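Local coordinates for protein Cry23AA1 (Bacillus thuringiensis, PDB 4RHZ) that forms a binary toxin complex with Cry37Aa1, binds a zinc ion and, as an aerolysin-family protein, probably acts by making pores in target membranes, at residues A[8-13]-A[171-176]; A[12-17]-A[183-188]; A[189-194]-A[201-206]. All coordinates share one frame; numbering follows the deposited sequence.

Contact 1 of 3, residues A[8-13]-A[171-176]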
ATOM      1  N   ASP A   8     -37.567  -6.586   6.198  1.00 32.86           N
ATOM      2  CA  ASP A   8     -38.132  -6.718   4.850  1.00 32.46           C
ATOM      3  C   ASP A   8     -38.161  -8.199   4.464  1.00 32.48           C
ATOM      4  O   ASP A   8     -38.977  -8.602   3.649  1.00 32.72           O
ATOM      5  CB  ASP A   8     -37.322  -5.981   3.773  1.00 32.65           C
ATOM      6  CG  ASP A   8     -37.362  -4.431   3.907  1.00 36.91           C
ATOM      7  OD1 ASP A   8     -38.293  -3.811   4.516  1.00 40.33           O
ATOM      8  OD2 ASP A   8     -36.444  -3.818   3.335  1.00 36.62           O
ATOM      9  N   GLU A   9     -37.217  -8.991   4.946  1.00 32.54           N
ATOM     10  CA  GLU A   9     -37.133 -10.366   4.493  1.00 33.40           C
ATOM     11  C   GLU A   9     -38.199 -11.206   5.300  1.00 34.39           C
ATOM     12  O   GLU A   9     -38.779 -12.156   4.744  1.00 33.91           O
ATOM     13  CB  GLU A   9     -35.778 -11.009   4.693  1.00 32.98           C
ATOM     14  CG  GLU A   9     -34.564 -10.469   3.911  1.00 35.00           C
ATOM     15  CD  GLU A   9     -34.736 -10.380   2.450  1.00 40.48           C
ATOM     16  OE1 GLU A   9     -35.409 -11.284   1.883  1.00 41.77           O
ATOM     17  OE2 GLU A   9     -34.199  -9.389   1.860  1.00 38.57           O
ATOM     18  N   ILE A  10     -38.452 -10.830   6.565  1.00 33.44           N
ATOM     19  CA  ILE A  10     -39.602 -11.347   7.295  1.00 34.23           C
ATOM     20  C   ILE A  10     -40.880 -10.914   6.555  1.00 34.09           C
ATOM     21  O   ILE A  10     -41.791 -11.671   6.372  1.00 34.39           O
ATOM     22  CB  ILE A  10     -39.665 -10.817   8.711  1.00 34.33           C
ATOM     23  CG1 ILE A  10     -38.632 -11.472   9.567  1.00 33.14           C
ATOM     24  CG2 ILE A  10     -41.041 -11.077   9.312  1.00 33.97           C
ATOM     25  CD1 ILE A  10     -38.487 -12.896   9.338  1.00 35.66           C
ATOM     26  N   ASN A  11     -40.916  -9.706   6.072  1.00 34.07           N
ATOM     27  CA  ASN A  11     -42.084  -9.291   5.353  1.00 35.38           C
ATOM     28  C   ASN A  11     -42.283 -10.284   4.182  1.00 37.37           C
ATOM     29  O   ASN A  11     -43.406 -10.753   3.929  1.00 37.69           O
ATOM     30  CB  ASN A  11     -41.906  -7.842   4.908  1.00 34.14           C
ATOM     31  CG  ASN A  11     -43.094  -7.276   4.205  1.00 33.25           C
ATOM     32  OD1 ASN A  11     -43.399  -7.646   3.060  1.00 33.63           O
ATOM     33  ND2 ASN A  11     -43.743  -6.296   4.840  1.00 31.91           N
ATOM     34  N   ASN A  12     -41.194 -10.648   3.508  1.00 37.87           N
ATOM     35  CA  ASN A  12     -41.361 -11.440   2.299  1.00 38.81           C
ATOM     36  C   ASN A  12     -41.764 -12.885   2.646  1.00 37.87           C
ATOM     37  O   ASN A  12     -42.582 -13.474   1.978  1.00 37.85           O
ATOM     38  CB  ASN A  12     -40.135 -11.366   1.350  1.00 37.68           C
ATOM     39  CG  ASN A  12     -40.312 -12.235   0.085  1.00 42.30           C
ATOM     40  OD1 ASN A  12     -41.133 -11.947  -0.821  1.00 43.68           O
ATOM     41  ND2 ASN A  12     -39.537 -13.312   0.021  1.00 46.13           N
ATOM     42  N   TYR A  13     -41.170 -13.419   3.693  1.00 37.79           N
ATOM     43  CA  TYR A  13     -41.485 -14.700   4.207  1.00 38.39           C
ATOM     44  C   TYR A  13     -43.000 -14.788   4.573  1.00 39.80           C
ATOM     45  O   TYR A  13     -43.732 -15.726   4.141  1.00 39.65           O
ATOM     46  CB  TYR A  13     -40.612 -14.915   5.425  1.00 38.47           C
ATOM     47  CG  TYR A  13     -41.001 -16.102   6.260  1.00 36.67           C
ATOM     48  CD1 TYR A  13     -40.415 -17.352   6.048  1.00 36.10           C
ATOM     49  CD2 TYR A  13     -41.946 -15.977   7.284  1.00 36.64           C
ATOM     50  CE1 TYR A  13     -40.750 -18.444   6.836  1.00 36.74           C
ATOM     51  CE2 TYR A  13     -42.289 -17.077   8.093  1.00 34.73           C
ATOM     52  CZ  TYR A  13     -41.703 -18.298   7.853  1.00 36.54           C
ATOM     53  OH  TYR A  13     -42.058 -19.385   8.620  1.00 39.86           O
ATOM     54  N   GLY A 171     -32.950 -15.156  18.706  1.00 35.66           N
ATOM     55  CA  GLY A 171     -34.229 -14.549  19.021  1.00 34.53           C
ATOM     56  C   GLY A 171     -35.196 -14.458  17.868  1.00 34.32           C
ATOM     57  O   GLY A 171     -34.914 -14.956  16.794  1.00 34.21           O
ATOM     58  N   THR A 172     -36.359 -13.814  18.088  1.00 33.91           N
ATOM     59  CA  THR A 172     -37.435 -13.936  17.126  1.00 33.04           C
ATOM     60  C   THR A 172     -38.047 -12.594  16.857  1.00 32.54           C
ATOM     61  O   THR A 172     -37.804 -11.627  17.588  1.00 32.37           O
ATOM     62  CB  THR A 172     -38.568 -14.811  17.696  1.00 34.17           C
ATOM     63  OG1 THR A 172     -39.041 -14.223  18.924  1.00 35.41           O
ATOM     64  CG2 THR A 172     -38.119 -16.246  17.950  1.00 33.25           C
ATOM     65  N   LEU A 173     -38.827 -12.533  15.787  1.00 31.34           N
ATOM     66  CA  LEU A 173     -39.741 -11.427  15.558  1.00 31.48           C
ATOM     67  C   LEU A 173     -41.159 -11.967  15.752  1.00 31.57           C
ATOM     68  O   LEU A 173     -41.473 -13.118  15.375  1.00 30.10           O
ATOM     69  CB  LEU A 173     -39.606 -10.856  14.131  1.00 29.76           C
ATOM     70  CG  LEU A 173     -38.301 -10.059  13.954  1.00 29.56           C
ATOM     71  CD1 LEU A 173     -37.162 -11.073  13.599  1.00 30.67           C
ATOM     72  CD2 LEU A 173     -38.473  -8.961  12.904  1.00 30.33           C
ATOM     73  N   PHE A 174     -41.996 -11.100  16.297  1.00 32.26           N
ATOM     74  CA  PHE A 174     -43.378 -11.338  16.355  1.00 32.45           C
ATOM     75  C   PHE A 174     -44.013 -10.818  15.104  1.00 33.23           C
ATOM     76  O   PHE A 174     -43.976  -9.623  14.879  1.00 33.78           O
ATOM     77  CB  PHE A 174     -44.017 -10.703  17.602  1.00 32.76           C
ATOM     78  CG  PHE A 174     -45.484 -11.112  17.772  1.00 32.58           C
ATOM     79  CD1 PHE A 174     -45.827 -12.463  17.886  1.00 31.89           C
ATOM     80  CD2 PHE A 174     -46.474 -10.198  17.685  1.00 29.54           C
ATOM     81  CE1 PHE A 174     -47.138 -12.874  17.994  1.00 31.55           C
ATOM     82  CE2 PHE A 174     -47.800 -10.599  17.773  1.00 33.50           C
ATOM     83  CZ  PHE A 174     -48.131 -11.946  17.946  1.00 31.67           C
ATOM     84  N   CYS A 175     -44.624 -11.683  14.296  1.00 32.58           N
ATOM     85  CA  CYS A 175     -45.171 -11.241  12.994  1.00 33.32           C
ATOM     86  C   CYS A 175     -46.706 -11.411  12.813  1.00 33.76           C
ATOM     87  O   CYS A 175     -47.281 -12.498  13.032  1.00 34.65           O
ATOM     88  CB  CYS A 175     -44.409 -11.887  11.805  1.00 32.71           C
ATOM     89  SG  CYS A 175     -42.614 -12.249  12.164  1.00 35.97           S
ATOM     90  N   ARG A 176     -47.332 -10.318  12.413  1.00 32.64           N
ATOM     91  CA  ARG A 176     -48.726 -10.236  12.162  1.00 33.01           C
ATOM     92  C   ARG A 176     -48.923 -10.134  10.650  1.00 34.18           C
ATOM     93  O   ARG A 176     -48.426  -9.198  10.042  1.00 35.27           O
ATOM     94  CB  ARG A 176     -49.320  -8.986  12.879  1.00 32.72           C
ATOM     95  CG  ARG A 176     -49.147  -8.925  14.478  1.00 34.84           C
ATOM     96  CD  ARG A 176     -49.695  -7.584  15.040  1.00 37.01           C
ATOM     97  NE  ARG A 176     -49.819  -7.450  16.504  1.00 40.51           N
ATOM     98  CZ  ARG A 176     -48.867  -6.939  17.330  1.00 42.69           C
ATOM     99  NH1 ARG A 176     -47.681  -6.571  16.813  1.00 38.57           N
ATOM    100  NH2 ARG A 176     -49.083  -6.799  18.677  1.00 28.92           N
TER
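I10 meets L173 and C175 across this contact, and the encounter is entirely apolar, with no hydrogen bond joining the two segments. Each branch of the isoleucine has its own partner. CG2 rests against the thiol sulfur, I10 CG2 to C175 SG being 3.5 Å, whereas I10 CG1 lies at a looser 4.2 Å from L173 CD2, with the two side chains slanting across one another. The split follows from the first torsion of I10 (chi1 -74°), which places CG1 opposite the carbonyl carbon and CG2 opposite the backbone N, so that the branches spread over two positions of the strand. All three residues are buried. C175 also touches M14, one helical turn after I10, while L173 reaches back to I6 and Q7 of the same helix.

Backbone hydrogen bonds keep each partner in shape. In the helix the N of N12 bonds to the O of D8 (3.0 Å) and the N of Y13 to the O of E9 (2.9 Å). The strand pairs on both edges: L173 and C175 bond to V189 and V187, T172 and F174 to D28 and T26.

Within the strand, the CB of F174 points away from the helix, and the edge of the F174 ring meets one face of the R176 guanidinium, F174 CE2 standing 3.8 Å above its plane, over its centre.

Alternate strand residues thus serve different surroundings, L173 and C175 facing the helix and F174 turned from it. This is the packing of an alpha-helix on one face of a beta-sheet, here formed by helix 6-18 near one end of the elongated, strand-rich aerolysin-family fold.

Contact 2 of 3, residues A[12-17]-A[183-188]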
ATOM      1  N   ASN A  12     -41.194 -10.648   3.508  1.00 37.87           N
ATOM      2  CA  ASN A  12     -41.361 -11.440   2.299  1.00 38.81           C
ATOM      3  C   ASN A  12     -41.764 -12.885   2.646  1.00 37.87           C
ATOM      4  O   ASN A  12     -42.582 -13.474   1.978  1.00 37.85           O
ATOM      5  CB  ASN A  12     -40.135 -11.366   1.350  1.00 37.68           C
ATOM      6  CG  ASN A  12     -40.312 -12.235   0.085  1.00 42.30           C
ATOM      7  OD1 ASN A  12     -41.133 -11.947  -0.821  1.00 43.68           O
ATOM      8  ND2 ASN A  12     -39.537 -13.312   0.021  1.00 46.13           N
ATOM      9  N   TYR A  13     -41.170 -13.419   3.693  1.00 37.79           N
ATOM     10  CA  TYR A  13     -41.485 -14.700   4.207  1.00 38.39           C
ATOM     11  C   TYR A  13     -43.000 -14.788   4.573  1.00 39.80           C
ATOM     12  O   TYR A  13     -43.732 -15.726   4.141  1.00 39.65           O
ATOM     13  CB  TYR A  13     -40.612 -14.915   5.425  1.00 38.47           C
ATOM     14  CG  TYR A  13     -41.001 -16.102   6.260  1.00 36.67           C
ATOM     15  CD1 TYR A  13     -40.415 -17.352   6.048  1.00 36.10           C
ATOM     16  CD2 TYR A  13     -41.946 -15.977   7.284  1.00 36.64           C
ATOM     17  CE1 TYR A  13     -40.750 -18.444   6.836  1.00 36.74           C
ATOM     18  CE2 TYR A  13     -42.289 -17.077   8.093  1.00 34.73           C
ATOM     19  CZ  TYR A  13     -41.703 -18.298   7.853  1.00 36.54           C
ATOM     20  OH  TYR A  13     -42.058 -19.385   8.620  1.00 39.86           O
ATOM     21  N   MET A  14     -43.487 -13.794   5.313  1.00 38.50           N
ATOM     22  CA  MET A  14     -44.853 -13.827   5.708  1.00 37.85           C
ATOM     23  C   MET A  14     -45.788 -13.819   4.508  1.00 38.55           C
ATOM     24  O   MET A  14     -46.820 -14.466   4.532  1.00 37.81           O
ATOM     25  CB  MET A  14     -45.204 -12.660   6.620  1.00 37.03           C
ATOM     26  CG  MET A  14     -44.707 -12.775   8.026  1.00 35.28           C
ATOM     27  SD  MET A  14     -45.254 -14.229   8.973  1.00 37.14           S
ATOM     28  CE  MET A  14     -46.920 -13.643   9.327  1.00 35.11           C
ATOM     29  N   LYS A  15     -45.493 -13.019   3.503  1.00 38.71           N
ATOM     30  CA  LYS A  15     -46.368 -12.955   2.349  1.00 39.57           C
ATOM     31  C   LYS A  15     -46.341 -14.270   1.577  1.00 40.89           C
ATOM     32  O   LYS A  15     -47.364 -14.712   1.122  1.00 40.45           O
ATOM     33  CB  LYS A  15     -46.024 -11.812   1.436  1.00 38.20           C
ATOM     34  CG  LYS A  15     -46.375 -10.471   2.058  1.00 40.33           C
ATOM     35  CD  LYS A  15     -46.177  -9.269   1.126  1.00 38.00           C
ATOM     36  CE  LYS A  15     -46.452  -7.992   1.910  1.00 40.12           C
ATOM     37  NZ  LYS A  15     -46.117  -6.726   1.168  1.00 46.93           N
ATOM     38  N   GLU A  16     -45.180 -14.893   1.464  1.00 41.79           N
ATOM     39  CA  GLU A  16     -45.079 -16.082   0.664  1.00 44.22           C
ATOM     40  C   GLU A  16     -45.704 -17.267   1.360  1.00 44.55           C
ATOM     41  O   GLU A  16     -46.356 -18.093   0.711  1.00 45.51           O
ATOM     42  CB  GLU A  16     -43.623 -16.418   0.284  1.00 43.98           C
ATOM     43  CG  GLU A  16     -43.112 -15.450  -0.836  1.00 47.92           C
ATOM     44  CD  GLU A  16     -41.683 -15.746  -1.279  1.00 53.21           C
ATOM     45  OE1 GLU A  16     -40.982 -16.566  -0.614  1.00 53.19           O
ATOM     46  OE2 GLU A  16     -41.282 -15.186  -2.323  1.00 53.46           O
ATOM     47  N   VAL A  17     -45.506 -17.353   2.668  1.00 43.14           N
ATOM     48  CA  VAL A  17     -45.871 -18.530   3.375  1.00 41.51           C
ATOM     49  C   VAL A  17     -47.364 -18.533   3.718  1.00 41.51           C
ATOM     50  O   VAL A  17     -48.005 -19.591   3.608  1.00 40.52           O
ATOM     51  CB  VAL A  17     -45.030 -18.705   4.625  1.00 42.69           C
ATOM     52  CG1 VAL A  17     -45.682 -19.748   5.592  1.00 40.72           C
ATOM     53  CG2 VAL A  17     -43.581 -19.119   4.230  1.00 41.94           C
ATOM     54  N   LEU A 183     -56.661  -9.993  10.219  1.00 40.84           N
ATOM     55  CA  LEU A 183     -55.415 -10.578  10.689  1.00 39.11           C
ATOM     56  C   LEU A 183     -55.560 -12.047  10.515  1.00 39.49           C
ATOM     57  O   LEU A 183     -56.468 -12.587  11.109  1.00 42.26           O
ATOM     58  CB  LEU A 183     -55.199 -10.247  12.170  1.00 37.06           C
ATOM     59  CG  LEU A 183     -53.952 -10.850  12.826  1.00 37.58           C
ATOM     60  CD1 LEU A 183     -53.144  -9.862  13.678  1.00 39.33           C
ATOM     61  CD2 LEU A 183     -54.256 -12.051  13.640  1.00 32.25           C
ATOM     62  N   ILE A 184     -54.652 -12.716   9.794  1.00 37.79           N
ATOM     63  CA  ILE A 184     -54.763 -14.160   9.527  1.00 35.32           C
ATOM     64  C   ILE A 184     -53.585 -14.897  10.139  1.00 34.52           C
ATOM     65  O   ILE A 184     -53.502 -16.112  10.071  1.00 34.50           O
ATOM     66  CB  ILE A 184     -54.726 -14.456   7.981  1.00 35.57           C
ATOM     67  CG1 ILE A 184     -53.450 -13.822   7.358  1.00 37.24           C
ATOM     68  CG2 ILE A 184     -55.997 -13.878   7.307  1.00 33.27           C
ATOM     69  CD1 ILE A 184     -53.025 -14.298   5.957  1.00 35.78           C
ATOM     70  N   ALA A 185     -52.607 -14.174  10.674  1.00 33.53           N
ATOM     71  CA  ALA A 185     -51.390 -14.859  11.227  1.00 32.11           C
ATOM     72  C   ALA A 185     -50.760 -14.038  12.324  1.00 32.00           C
ATOM     73  O   ALA A 185     -50.647 -12.820  12.202  1.00 33.74           O
ATOM     74  CB  ALA A 185     -50.366 -15.173  10.125  1.00 28.76           C
ATOM     75  N   ALA A 186     -50.378 -14.695  13.394  1.00 31.47           N
ATOM     76  CA  ALA A 186     -49.685 -14.064  14.463  1.00 31.96           C
ATOM     77  C   ALA A 186     -48.693 -15.052  14.984  1.00 33.00           C
ATOM     78  O   ALA A 186     -48.992 -15.767  15.930  1.00 31.78           O
ATOM     79  CB  ALA A 186     -50.647 -13.654  15.552  1.00 33.96           C
ATOM     80  N   VAL A 187     -47.495 -15.082  14.361  1.00 33.51           N
ATOM     81  CA  VAL A 187     -46.483 -16.112  14.623  1.00 33.27           C
ATOM     82  C   VAL A 187     -45.070 -15.537  14.977  1.00 35.48           C
ATOM     83  O   VAL A 187     -44.763 -14.367  14.736  1.00 35.44           O
ATOM     84  CB  VAL A 187     -46.353 -17.008  13.390  1.00 33.00           C
ATOM     85  CG1 VAL A 187     -47.732 -17.745  13.019  1.00 31.26           C
ATOM     86  CG2 VAL A 187     -45.935 -16.171  12.203  1.00 31.83           C
ATOM     87  N   TYR A 188     -44.221 -16.361  15.572  1.00 36.11           N
ATOM     88  CA  TYR A 188     -42.888 -15.953  15.869  1.00 36.73           C
ATOM     89  C   TYR A 188     -41.974 -16.632  14.885  1.00 37.78           C
ATOM     90  O   TYR A 188     -42.117 -17.842  14.661  1.00 36.64           O
ATOM     91  CB  TYR A 188     -42.478 -16.447  17.236  1.00 36.85           C
ATOM     92  CG  TYR A 188     -43.084 -15.696  18.354  1.00 35.80           C
ATOM     93  CD1 TYR A 188     -42.423 -14.636  18.918  1.00 30.45           C
ATOM     94  CD2 TYR A 188     -44.322 -16.089  18.904  1.00 33.05           C
ATOM     95  CE1 TYR A 188     -42.958 -13.938  19.994  1.00 33.80           C
ATOM     96  CE2 TYR A 188     -44.858 -15.405  20.006  1.00 33.24           C
ATOM     97  CZ  TYR A 188     -44.190 -14.318  20.538  1.00 34.36           C
ATOM     98  OH  TYR A 188     -44.717 -13.625  21.634  1.00 33.61           O
TER
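M14, A185 and V187 carry the contact without any ring of their own, and the flat group beside them is Y13. One face of its ring receives the methyl of V17 from the next helical turn, V17 CG2 lying 3.9 Å above the plane and displaced toward the rim. The same ring meets that of Y197 edge-to-face. On the strand, Y188 has its CB directed away from the helix, and its ring meets that of F174 with the planes at about 55°.

The contact itself is made by the thioether of M14. Its side chain is bent at both chi2 and chi3 (-58° and -77°), which curls the terminal methyl round onto the strand. M14 SD lies 3.8 Å from V187 CG2; the methyl is shared, M14 CE being 3.9 Å from A185 CB and 4.0 Å from V187 CG2. M14 and V187 run past each other in opposite directions. Y18 covers A185 and V187 further along the helix, and V23 touches M14.

At A185 the strand is irregular: I184 and A185 both face G177 of the adjoining strand. Helix 6-18 thus covers, through M14, a beta-hairpin of strands 146-179 and 182-190 that carries a classic beta bulge.

Contact 3 of 3, residues A[189-194]-A[201-206]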
ATOM      1  N   VAL A 189     -41.022 -15.860  14.344  1.00 36.66           N
ATOM      2  CA  VAL A 189     -40.107 -16.366  13.338  1.00 36.85           C
ATOM      3  C   VAL A 189     -38.700 -15.971  13.743  1.00 38.75           C
ATOM      4  O   VAL A 189     -38.472 -14.799  14.022  1.00 37.72           O
ATOM      5  CB  VAL A 189     -40.429 -15.808  11.954  1.00 36.96           C
ATOM      6  CG1 VAL A 189     -39.466 -16.404  10.923  1.00 34.25           C
ATOM      7  CG2 VAL A 189     -41.922 -16.106  11.581  1.00 34.30           C
ATOM      8  N   SER A 190     -37.842 -16.989  13.920  1.00 39.86           N
ATOM      9  CA  SER A 190     -36.406 -16.892  14.203  1.00 41.66           C
ATOM     10  C   SER A 190     -35.718 -16.256  13.018  1.00 41.64           C
ATOM     11  O   SER A 190     -36.192 -16.348  11.897  1.00 41.35           O
ATOM     12  CB  SER A 190     -35.803 -18.301  14.164  1.00 41.60           C
ATOM     13  OG  SER A 190     -35.613 -18.852  15.439  1.00 49.57           O
ATOM     14  N   VAL A 191     -34.510 -15.775  13.249  1.00 41.42           N
ATOM     15  CA  VAL A 191     -33.605 -15.390  12.178  1.00 40.91           C
ATOM     16  C   VAL A 191     -32.897 -16.639  11.631  1.00 39.87           C
ATOM     17  O   VAL A 191     -32.683 -16.776  10.413  1.00 39.95           O
ATOM     18  CB  VAL A 191     -32.676 -14.246  12.732  1.00 42.91           C
ATOM     19  CG1 VAL A 191     -32.159 -14.630  14.239  1.00 41.60           C
ATOM     20  CG2 VAL A 191     -31.615 -13.828  11.735  1.00 40.13           C
ATOM     21  N   ALA A 192     -32.608 -17.603  12.492  1.00 39.55           N
ATOM     22  CA  ALA A 192     -32.326 -18.996  11.994  1.00 41.05           C
ATOM     23  C   ALA A 192     -33.367 -19.575  11.030  1.00 41.74           C
ATOM     24  O   ALA A 192     -33.008 -20.149  10.018  1.00 43.65           O
ATOM     25  CB  ALA A 192     -32.177 -19.955  13.148  1.00 41.25           C
ATOM     26  N   ASP A 193     -34.659 -19.461  11.355  1.00 42.93           N
ATOM     27  CA  ASP A 193     -35.755 -19.917  10.465  1.00 43.42           C
ATOM     28  C   ASP A 193     -35.667 -19.208   9.113  1.00 43.19           C
ATOM     29  O   ASP A 193     -35.822 -19.824   8.018  1.00 42.69           O
ATOM     30  CB  ASP A 193     -37.138 -19.615  11.091  1.00 43.62           C
ATOM     31  CG  ASP A 193     -37.396 -20.396  12.363  1.00 44.92           C
ATOM     32  OD1 ASP A 193     -36.806 -21.493  12.506  1.00 44.98           O
ATOM     33  OD2 ASP A 193     -38.186 -19.906  13.229  1.00 48.70           O
ATOM     34  N   LEU A 194     -35.385 -17.904   9.184  1.00 42.99           N
ATOM     35  CA  LEU A 194     -35.249 -17.110   7.951  1.00 41.86           C
ATOM     36  C   LEU A 194     -34.071 -17.642   7.148  1.00 41.11           C
ATOM     37  O   LEU A 194     -34.137 -17.720   5.942  1.00 39.82           O
ATOM     38  CB  LEU A 194     -34.957 -15.693   8.337  1.00 42.34           C
ATOM     39  CG  LEU A 194     -35.601 -14.523   7.634  1.00 44.00           C
ATOM     40  CD1 LEU A 194     -34.596 -13.420   7.707  1.00 41.05           C
ATOM     41  CD2 LEU A 194     -36.073 -14.774   6.228  1.00 39.87           C
ATOM     42  N   LEU A 201     -29.098 -14.854   1.774  1.00 45.79           N
ATOM     43  CA  LEU A 201     -29.109 -13.613   2.554  1.00 43.40           C
ATOM     44  C   LEU A 201     -27.870 -13.484   3.459  1.00 41.73           C
ATOM     45  O   LEU A 201     -27.895 -12.739   4.411  1.00 40.81           O
ATOM     46  CB  LEU A 201     -30.384 -13.589   3.450  1.00 43.17           C
ATOM     47  CG  LEU A 201     -31.742 -13.796   2.779  1.00 41.99           C
ATOM     48  CD1 LEU A 201     -32.866 -13.728   3.820  1.00 45.24           C
ATOM     49  CD2 LEU A 201     -32.045 -12.846   1.660  1.00 41.49           C
ATOM     50  N   ASN A 202     -26.813 -14.242   3.200  1.00 40.62           N
ATOM     51  CA  ASN A 202     -25.563 -14.124   3.994  1.00 40.68           C
ATOM     52  C   ASN A 202     -25.801 -14.513   5.416  1.00 40.90           C
ATOM     53  O   ASN A 202     -25.011 -14.172   6.315  1.00 41.01           O
ATOM     54  CB  ASN A 202     -24.895 -12.721   3.914  1.00 40.61           C
ATOM     55  CG  ASN A 202     -24.375 -12.383   2.492  1.00 41.79           C
ATOM     56  OD1 ASN A 202     -23.940 -13.260   1.765  1.00 44.54           O
ATOM     57  ND2 ASN A 202     -24.451 -11.114   2.098  1.00 42.14           N
ATOM     58  N   LEU A 203     -26.883 -15.260   5.629  1.00 40.65           N
ATOM     59  CA  LEU A 203     -27.158 -15.808   6.961  1.00 40.85           C
ATOM     60  C   LEU A 203     -27.194 -17.310   6.890  1.00 42.02           C
ATOM     61  O   LEU A 203     -27.768 -17.871   5.940  1.00 40.80           O
ATOM     62  CB  LEU A 203     -28.524 -15.356   7.455  1.00 39.72           C
ATOM     63  CG  LEU A 203     -28.692 -13.880   7.605  1.00 36.78           C
ATOM     64  CD1 LEU A 203     -30.205 -13.498   7.407  1.00 38.46           C
ATOM     65  CD2 LEU A 203     -28.120 -13.495   8.982  1.00 29.82           C
ATOM     66  N   THR A 204     -26.646 -17.939   7.925  1.00 42.80           N
ATOM     67  CA  THR A 204     -26.646 -19.381   8.037  1.00 45.44           C
ATOM     68  C   THR A 204     -27.127 -19.787   9.444  1.00 45.99           C
ATOM     69  O   THR A 204     -26.799 -19.142  10.448  1.00 46.84           O
ATOM     70  CB  THR A 204     -25.191 -19.976   7.812  1.00 45.25           C
ATOM     71  OG1 THR A 204     -24.288 -19.243   8.620  1.00 46.60           O
ATOM     72  CG2 THR A 204     -24.733 -19.872   6.366  1.00 46.03           C
ATOM     73  N   ASN A 205     -27.870 -20.881   9.509  1.00 47.04           N
ATOM     74  CA  ASN A 205     -28.400 -21.443  10.764  1.00 47.35           C
ATOM     75  C   ASN A 205     -27.261 -22.212  11.382  1.00 48.08           C
ATOM     76  O   ASN A 205     -26.802 -23.186  10.818  1.00 47.53           O
ATOM     77  CB  ASN A 205     -29.527 -22.420  10.397  1.00 46.54           C
ATOM     78  CG  ASN A 205     -30.284 -22.959  11.596  1.00 46.69           C
ATOM     79  OD1 ASN A 205     -29.835 -22.878  12.779  1.00 41.25           O
ATOM     80  ND2 ASN A 205     -31.499 -23.499  11.293  1.00 42.41           N
ATOM     81  N   LYS A 206     -26.774 -21.795  12.529  1.00 49.85           N
ATOM     82  CA  LYS A 206     -25.646 -22.508  13.067  1.00 51.75           C
ATOM     83  C   LYS A 206     -26.105 -23.483  14.155  1.00 52.98           C
ATOM     84  O   LYS A 206     -25.244 -24.044  14.858  1.00 53.67           O
ATOM     85  CB  LYS A 206     -24.585 -21.520  13.622  1.00 52.97           C
ATOM     86  CG  LYS A 206     -23.686 -20.821  12.591  1.00 56.41           C
ATOM     87  CD  LYS A 206     -22.569 -21.744  12.014  1.00 63.56           C
ATOM     88  CE  LYS A 206     -22.953 -22.265  10.607  1.00 69.88           C
ATOM     89  NZ  LYS A 206     -22.608 -23.723  10.302  1.00 72.67           N
TER
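L194 and V191 engage L201 and L203 in the buried part of the contact, whereas A192 and N205 meet at its more open margin. On the buried side L194 lends a different methyl to each leucine: L194 CD2 lies 4.1 Å from L201 CD1, the two side chains crossing at about a right angle, and L194 CD1 lies 4.4 Å from L203 CD1. The other branch of L203 reaches V191, with V191 CG2 4.5 Å from L203 CD2. L203 is thereby set between two residues of the helix. I10 of helix 6-18 adds to this cluster against L194, and F213 does so against L203.

The margin, with the partly exposed N205, has a different character. Here the A192 methyl sits over one face of the N205 amide in a packing contact, A192 CB being 3.8 Å from N205 OD1 and 3.9 Å from N205 CG. Having CG opposite its backbone N (chi1 -173°) extends the asparagine toward the helix. Its polar atoms are satisfied just outside the segments, OD1 by the N of G207 and ND2 by OD1 of D196, which together should fix the rotation of the amide.

The start of the helix carries one half of a capping box: D193, three residues after the N-cap S190, accepts the backbone N of S190 on its OD2 at 3.0 Å, from above the carboxylate plane, while the reciprocal bond from the S190 side chain is absent. Altogether this is a compact strand-helix-strand connection: helix 191-197 follows directly on strand 182-190, and the chain then folds back as strand 203-205, which pairs antiparallel with strand 211-235.

In the fold
From the N terminus, helix 6-18 supplies the first segment of both contact 1 and contact 2, which share N12 and Y13. Each closes a very long loop, of 157 and 165 residues, and the two interleave rather than nest, because the later helix segment meets the later strand. Those strands, 146-179 and 182-190, are successive in the chain and paired in the sheet. Contact 3 then follows in series and closes a local loop of six residues. Y13 against V189 and E9 against L201 connect it to helix 6-18, tying that helix, the hairpin of strands 146-179 and 182-190, and the helix 191-197 region together at one end of the molecule.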